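Local coordinates for protein sarcoplasmic calcium-binding proteins II, V, VI, and VII (Branchiostoma lanceolatum, PDB 2SAS) that binds calcium ions through EF-hand loops and seems to be more abundant in fast-contracting muscle, although its precise role there is not established, at residues G24-D28 with D74-S78. Sequence-based numbering, arbitrary orientation.
Sequences GSIQD and DDVVS. With CA (calcium ion), chain C; CA (calcium ion), chain B.
I26 and V77 pair backbone to backbone, joining the calcium-binding loops of the first two EF-hands in the short antiparallel sheet characteristic of paired EF-hands. The touching parts of the two segments run 160° apart, and two nearly straight hydrogen bonds define the hydrogen-bonded pair: I26 N donates to V77 O at 2.9 Å (174° at the hydrogen), and V77 N to I26 O at 2.8 Å. Each donor lies in the plane of the carbonyl it meets. A weaker CA-H...O contact, S25 CA to V77 O at 3.5 Å, brings a second donor to that same oxygen.

Apolar contacts occupy both sides of the backbone. On one, I26 CB meets V77 CB at 4.1 Å; there the I26 side chain also touches W62 of helix 48-69 and F14 and L18 of helix 4-18, while V77 reaches A69, which buries this pair among the helices. On the other, the Q27 and V76 side chains run alongside each other in the same direction, with Q27 CG 3.7 Å from V76 CG1. That methyl stands anti to its own backbone N (chi1 -175°), a rotation that sets it against the aliphatic part of Q27. Replacing Q27 with an alanine would remove CG and the amide beyond it, and would probably leave the V76 methyls without the aliphatic chain that lies along them.

The metal bonds come from the residues just before the bonded pair, S25 and V76, and from D74. S25 O binds one calcium at 2.1 Å, completed by D19, N21, D23 and D30. The second calcium takes V76 O at 2.3 Å, D74 OD1 and a water that also donates to D74 OD2, besides D70, N72 and E81. Since each calcium-binding carbonyl immediately precedes the amide N of a bonded pair residue, the two sites are linked through only a few covalent and hydrogen bonds, consistent with mechanical coupling between them.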
loop_
_atom_site.group_PDB
_atom_site.type_symbol
_atom_site.label_atom_id
_atom_site.label_comp_id
_atom_site.label_asym_id
_atom_site.label_seq_id
_atom_site.Cartn_x
_atom_site.Cartn_y
_atom_site.Cartn_z
ATOM N N GLY A 24 -10.788 -1.918 -10.255
ATOM C CA GLY A 24 -11.753 -1.192 -9.470
ATOM C C GLY A 24 -13.082 -1.897 -9.333
ATOM O O GLY A 24 -14.063 -1.263 -8.877
ATOM N N SER A 25 -13.100 -3.149 -9.763
ATOM C CA SER A 25 -14.301 -3.992 -9.733
ATOM C C SER A 25 -13.837 -5.431 -9.371
ATOM O O SER A 25 -12.757 -5.791 -9.818
ATOM C CB SER A 25 -14.914 -4.182 -11.091
ATOM O OG SER A 25 -15.864 -3.389 -11.647
ATOM N N ILE A 26 -14.722 -6.094 -8.682
ATOM C CA ILE A 26 -14.631 -7.474 -8.280
ATOM C C ILE A 26 -15.481 -8.195 -9.389
ATOM O O ILE A 26 -16.598 -7.719 -9.611
ATOM C CB ILE A 26 -15.202 -7.910 -6.897
ATOM C CG1 ILE A 26 -14.842 -6.978 -5.721
ATOM C CG2 ILE A 26 -14.667 -9.340 -6.559
ATOM C CD1 ILE A 26 -13.369 -6.525 -5.682
ATOM N N GLN A 27 -14.947 -9.244 -9.946
ATOM C CA GLN A 27 -15.658 -10.011 -11.005
ATOM C C GLN A 27 -15.099 -11.423 -11.008
ATOM O O GLN A 27 -13.986 -11.445 -10.445
ATOM C CB GLN A 27 -15.302 -9.401 -12.384
ATOM C CG GLN A 27 -15.878 -7.995 -12.527
ATOM C CD GLN A 27 -15.437 -7.443 -13.868
ATOM O OE1 GLN A 27 -14.680 -6.464 -13.927
ATOM N NE2 GLN A 27 -15.963 -8.108 -14.859
ATOM N N ASP A 28 -15.741 -12.418 -11.564
ATOM C CA ASP A 28 -15.183 -13.773 -11.604
ATOM C C ASP A 28 -13.714 -13.752 -12.026
ATOM O O ASP A 28 -12.914 -14.488 -11.460
ATOM C CB ASP A 28 -15.967 -14.755 -12.491
ATOM C CG ASP A 28 -15.313 -16.105 -12.705
ATOM O OD1 ASP A 28 -15.244 -16.987 -11.822
ATOM O OD2 ASP A 28 -14.807 -16.339 -13.846
ATOM N N ASP A 74 -25.505 -7.073 -12.764
ATOM C CA ASP A 74 -24.575 -7.116 -13.874
ATOM C C ASP A 74 -23.301 -7.931 -13.583
ATOM O O ASP A 74 -22.267 -7.577 -14.192
ATOM C CB ASP A 74 -24.163 -5.688 -14.313
ATOM C CG ASP A 74 -23.395 -4.873 -13.319
ATOM O OD1 ASP A 74 -23.428 -5.209 -12.112
ATOM O OD2 ASP A 74 -22.718 -3.863 -13.643
ATOM N N ASP A 75 -23.275 -8.894 -12.708
ATOM C CA ASP A 75 -22.128 -9.738 -12.350
ATOM C C ASP A 75 -20.817 -9.037 -12.068
ATOM O O ASP A 75 -19.713 -9.634 -12.231
ATOM C CB ASP A 75 -21.869 -10.808 -13.460
ATOM C CG ASP A 75 -23.019 -11.780 -13.554
ATOM O OD1 ASP A 75 -23.590 -12.105 -12.509
ATOM O OD2 ASP A 75 -23.354 -12.164 -14.704
ATOM N N VAL A 76 -20.868 -7.793 -11.714
ATOM C CA VAL A 76 -19.673 -6.997 -11.368
ATOM C C VAL A 76 -19.985 -6.416 -9.980
ATOM O O VAL A 76 -21.133 -5.924 -9.829
ATOM C CB VAL A 76 -19.414 -5.895 -12.396
ATOM C CG1 VAL A 76 -18.115 -5.137 -12.113
ATOM C CG2 VAL A 76 -19.459 -6.382 -13.840
ATOM N N VAL A 77 -19.073 -6.535 -9.025
ATOM C CA VAL A 77 -19.345 -5.898 -7.721
ATOM C C VAL A 77 -18.473 -4.626 -7.790
ATOM O O VAL A 77 -17.242 -4.739 -7.986
ATOM C CB VAL A 77 -19.093 -6.767 -6.509
ATOM C CG1 VAL A 77 -19.130 -5.982 -5.189
ATOM C CG2 VAL A 77 -20.020 -7.975 -6.383
ATOM N N SER A 78 -19.082 -3.446 -7.696
ATOM C CA SER A 78 -18.176 -2.259 -7.756
ATOM C C SER A 78 -17.795 -1.921 -6.325
ATOM O O SER A 78 -18.343 -2.520 -5.375
ATOM C CB SER A 78 -18.953 -1.104 -8.420
ATOM O OG SER A 78 -20.245 -1.097 -7.836
HETATM CA CA CA C . -22.980 -4.536 -10.014
HETATM CA CA CA B . -11.214 -6.822 -10.819
HETATM O O HOH W 1 -22.003 -2.694 -10.954
#